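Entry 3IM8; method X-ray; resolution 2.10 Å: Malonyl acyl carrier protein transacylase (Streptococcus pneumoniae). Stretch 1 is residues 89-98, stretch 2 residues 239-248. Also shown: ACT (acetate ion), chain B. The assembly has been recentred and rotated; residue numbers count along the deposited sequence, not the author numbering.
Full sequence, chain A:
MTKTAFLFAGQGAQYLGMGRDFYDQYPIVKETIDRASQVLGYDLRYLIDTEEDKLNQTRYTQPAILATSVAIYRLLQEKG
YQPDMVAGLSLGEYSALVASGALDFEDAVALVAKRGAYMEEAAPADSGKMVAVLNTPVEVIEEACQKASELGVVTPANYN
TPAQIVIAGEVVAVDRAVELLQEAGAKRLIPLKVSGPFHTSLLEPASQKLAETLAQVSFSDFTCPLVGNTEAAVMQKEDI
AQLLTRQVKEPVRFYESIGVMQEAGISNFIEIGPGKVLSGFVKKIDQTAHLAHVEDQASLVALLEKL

Stretch 1 89-98: LSLGEYSALV
Stretch 2 239-248: DIAQLLTRQV

Apolar centre and polar edge of the contact between residues 89-98 and 239-248 of malonyl acyl carrier protein transacylase. L244 lies at the middle of the contact, its CA-to-CB bond directed toward the other stretch and its side chain in the mt rotamer (chi1 -68°, chi2 171°). Its CD1 packs against L97 CD1 at 3.6 Å, while its CD2 lies 3.9 Å from Y94 CE1, so the branched end of L244 packs against both Y94 and L97, with neither methyl confined to one partner. L97 also points toward its partners and is mt (chi1 -79°, chi2 167°); its CD1 further meets I240 CG2 at 4.1 Å. I240, with chi1 -57° and chi2 156°, projects sideways and closes this end of the apolar cluster. Branched aliphatic side chains suit these buried places because they fill the space between the helices without leaving polar groups to satisfy.

The helical parts of the two stretches run nearly antiparallel, the first continuing past V98, with 162° between their N-to-C directions and a closest axial approach of 12.2 Å, a wide spacing bridged by side chains. The register pairs L97 with I240 (CA to CA 9.1 Å), E93 with L244 (CA to CA 8.8 Å) and S90 with Q247 (CA to CA 7.5 Å); the backbones thus draw together toward the S90 end. I240, L244 and Q247 recur at steps of four and three; E93 and L97 are four apart, with Y94 beside E93. Typical helical bonds hold both frames, including L97 N to E93 O at 2.8 Å and L244 N to I240 O at 2.8 Å. On the second helix, T245, whose CA-to-CB bond points away from stretch 1, donates from OG1 to A241 O at 2.8 Å.

Y94 leaves its backbone sideways, but with chi1 -74° and chi2 74° its ring end comes nearer the second helix. Its OH approaches L244 CB at 3.7 Å; this hydroxyl is buried by the contact and has no modelled polar partner. Q247 OE1 lies at the ring edge, near the ring plane, 4.1 Å from Y94 CE1.

At the polar edge, Q247 points toward stretch 1 with chi1 -174°, chi2 -137° and chi3 42°. Its NE2 donates to S90 O at 2.9 Å with an N-H...O angle of 145°, the sole hydrogen bond across the stretches. Glutamine fits here because its amide reaches the backbone carbonyl while OE1 is satisfied elsewhere in the structure. E93, chi1 180°, chi2 145° and chi3 -76°, places OE2 3.2 Å from Q247 NE2, but the angle is too poor for a hydrogen bond; the same OE2 is 3.5 Å from L244 CD2.

S90 occupies a type II' turn from L89 to G92, with phi/psi 59/-96° and G92 N bonded to L89 O at 2.7 Å. With chi1 -164°, its OG donates to acetate O at a very short 2.5 Å, although the OG position is less certain. Together the stretches bury 340 Å², with Q247 and L244 contributing most.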

# COMPACT_ATOMS: atom_id res chain seq x y z
N LEU A 89 1.35 -1.17 2.17
CA LEU A 89 0.91 0.20 1.90
C LEU A 89 -0.38 0.18 1.11
O LEU A 89 -0.38 -0.14 -0.08
CB LEU A 89 1.98 1.01 1.16
CG LEU A 89 1.66 2.45 0.74
CD1 LEU A 89 1.76 3.35 1.95
CD2 LEU A 89 2.62 2.92 -0.42
N SER A 90 -1.47 0.49 1.73
CA SER A 90 -2.79 0.63 1.10
C SER A 90 -3.29 -0.57 0.41
O SER A 90 -3.76 -1.39 1.00
CB SER A 90 -2.86 1.88 0.18
OG SER A 90 -4.06 2.27 -0.17
N LEU A 91 -3.09 -0.62 -0.85
CA LEU A 91 -3.34 -1.88 -1.56
C LEU A 91 -2.46 -2.97 -0.96
O LEU A 91 -2.89 -4.12 -0.85
CB LEU A 91 -3.08 -1.73 -3.08
CG LEU A 91 -3.12 -2.94 -4.05
CD1 LEU A 91 -1.91 -3.87 -4.00
CD2 LEU A 91 -4.39 -3.80 -3.96
N GLY A 92 -1.23 -2.63 -0.59
CA GLY A 92 -0.35 -3.65 0.05
C GLY A 92 -0.88 -4.25 1.37
O GLY A 92 -0.36 -5.25 1.90
N GLU A 93 -1.91 -3.66 1.92
CA GLU A 93 -2.50 -4.21 3.15
C GLU A 93 -3.22 -5.50 2.82
O GLU A 93 -3.33 -6.40 3.68
CB GLU A 93 -3.49 -3.20 3.75
CG GLU A 93 -4.16 -3.66 5.02
CD GLU A 93 -4.37 -2.51 5.95
OE1 GLU A 93 -3.39 -2.06 6.58
OE2 GLU A 93 -5.49 -2.01 6.02
N TYR A 94 -3.73 -5.58 1.59
CA TYR A 94 -4.49 -6.76 1.16
C TYR A 94 -3.56 -7.92 0.90
O TYR A 94 -3.85 -9.07 1.25
CB TYR A 94 -5.36 -6.49 -0.07
CG TYR A 94 -6.58 -5.66 0.20
CD1 TYR A 94 -6.47 -4.30 0.45
CD2 TYR A 94 -7.83 -6.25 0.25
CE1 TYR A 94 -7.62 -3.52 0.70
CE2 TYR A 94 -8.99 -5.48 0.49
CZ TYR A 94 -8.87 -4.13 0.71
OH TYR A 94 -9.98 -3.37 0.92
N SER A 95 -2.43 -7.60 0.28
CA SER A 95 -1.34 -8.60 0.08
C SER A 95 -0.89 -9.21 1.43
O SER A 95 -0.71 -10.41 1.53
CB SER A 95 -0.13 -7.93 -0.62
OG SER A 95 -0.51 -7.31 -1.84
N ALA A 96 -0.71 -8.32 2.42
CA ALA A 96 -0.38 -8.61 3.83
C ALA A 96 -1.49 -9.42 4.51
O ALA A 96 -1.22 -10.34 5.28
CB ALA A 96 -0.20 -7.37 4.51
N LEU A 97 -2.75 -9.10 4.21
CA LEU A 97 -3.89 -9.92 4.69
C LEU A 97 -3.81 -11.34 4.18
O LEU A 97 -4.08 -12.27 4.94
CB LEU A 97 -5.26 -9.31 4.34
CG LEU A 97 -5.65 -8.16 5.29
CD1 LEU A 97 -6.85 -7.37 4.71
CD2 LEU A 97 -5.93 -8.65 6.74
N VAL A 98 -3.44 -11.49 2.92
CA VAL A 98 -3.19 -12.82 2.33
C VAL A 98 -2.01 -13.53 2.99
O VAL A 98 -2.13 -14.68 3.43
CB VAL A 98 -3.00 -12.79 0.79
CG1 VAL A 98 -2.52 -14.19 0.24
CG2 VAL A 98 -4.30 -12.39 0.11
N ASP A 239 -12.60 -7.18 13.17
CA ASP A 239 -12.56 -5.78 12.72
C ASP A 239 -12.13 -5.59 11.28
O ASP A 239 -12.28 -4.50 10.76
CB ASP A 239 -11.55 -4.94 13.52
CG ASP A 239 -11.93 -4.77 15.00
OD1 ASP A 239 -13.13 -4.68 15.32
OD2 ASP A 239 -11.00 -4.71 15.82
N ILE A 240 -11.50 -6.59 10.67
CA ILE A 240 -10.98 -6.42 9.28
C ILE A 240 -11.89 -5.57 8.32
O ILE A 240 -11.43 -4.58 7.76
CB ILE A 240 -10.63 -7.79 8.64
CG1 ILE A 240 -9.60 -8.54 9.50
CG2 ILE A 240 -10.15 -7.65 7.16
CD1 ILE A 240 -9.65 -10.04 9.27
N ALA A 241 -13.14 -5.96 8.09
CA ALA A 241 -13.95 -5.29 7.05
C ALA A 241 -14.26 -3.84 7.38
O ALA A 241 -14.22 -2.97 6.50
CB ALA A 241 -15.19 -6.00 6.88
N GLN A 242 -14.53 -3.59 8.67
CA GLN A 242 -14.77 -2.25 9.17
C GLN A 242 -13.52 -1.40 8.91
O GLN A 242 -13.62 -0.23 8.54
CB GLN A 242 -15.06 -2.26 10.69
CG GLN A 242 -15.89 -1.08 11.20
CD GLN A 242 -15.10 0.06 11.92
OE1 GLN A 242 -13.96 -0.12 12.40
NE2 GLN A 242 -15.76 1.25 12.04
N LEU A 243 -12.35 -2.00 9.13
CA LEU A 243 -11.10 -1.27 8.99
C LEU A 243 -10.74 -1.04 7.50
O LEU A 243 -10.25 0.01 7.14
CB LEU A 243 -9.97 -1.99 9.76
CG LEU A 243 -10.01 -1.86 11.29
CD1 LEU A 243 -9.05 -2.85 12.04
CD2 LEU A 243 -9.74 -0.45 11.79
N LEU A 244 -11.00 -2.04 6.65
CA LEU A 244 -10.72 -1.89 5.23
C LEU A 244 -11.69 -0.89 4.60
O LEU A 244 -11.32 -0.11 3.71
CB LEU A 244 -10.78 -3.24 4.53
CG LEU A 244 -9.65 -4.16 4.97
CD1 LEU A 244 -9.93 -5.49 4.43
CD2 LEU A 244 -8.25 -3.64 4.56
N THR A 245 -12.92 -0.90 5.08
CA THR A 245 -13.89 0.11 4.75
C THR A 245 -13.37 1.51 4.99
O THR A 245 -13.43 2.32 4.10
CB THR A 245 -15.20 -0.14 5.46
OG1 THR A 245 -15.79 -1.30 4.88
CG2 THR A 245 -16.14 1.07 5.32
N ARG A 246 -12.84 1.79 6.19
CA ARG A 246 -12.29 3.13 6.52
C ARG A 246 -10.95 3.43 5.85
O ARG A 246 -10.65 4.58 5.54
CB ARG A 246 -12.20 3.33 8.02
CG ARG A 246 -13.60 3.32 8.69
CD ARG A 246 -13.57 3.91 10.08
NE ARG A 246 -12.79 3.07 10.99
CZ ARG A 246 -11.73 3.46 11.69
NH1 ARG A 246 -11.23 4.68 11.60
NH2 ARG A 246 -11.14 2.60 12.49
N GLN A 247 -10.14 2.39 5.64
CA GLN A 247 -8.80 2.57 5.09
C GLN A 247 -8.75 3.44 3.83
O GLN A 247 -7.82 4.25 3.71
CB GLN A 247 -8.11 1.22 4.82
CG GLN A 247 -6.67 1.31 4.39
CD GLN A 247 -6.38 0.32 3.23
OE1 GLN A 247 -7.19 0.18 2.29
NE2 GLN A 247 -5.23 -0.35 3.29
N VAL A 248 -9.72 3.29 2.93
CA VAL A 248 -9.75 4.01 1.62
C VAL A 248 -10.04 5.52 1.79
O VAL A 248 -9.67 6.35 0.96
CB VAL A 248 -10.65 3.30 0.51
CG1 VAL A 248 -10.13 1.90 0.17
CG2 VAL A 248 -12.12 3.21 0.90
C ACT B . -3.82 3.27 -3.02
O ACT B . -4.16 3.97 -1.99
OXT ACT B . -4.35 2.06 -3.27
CH3 ACT B . -2.79 4.02 -3.84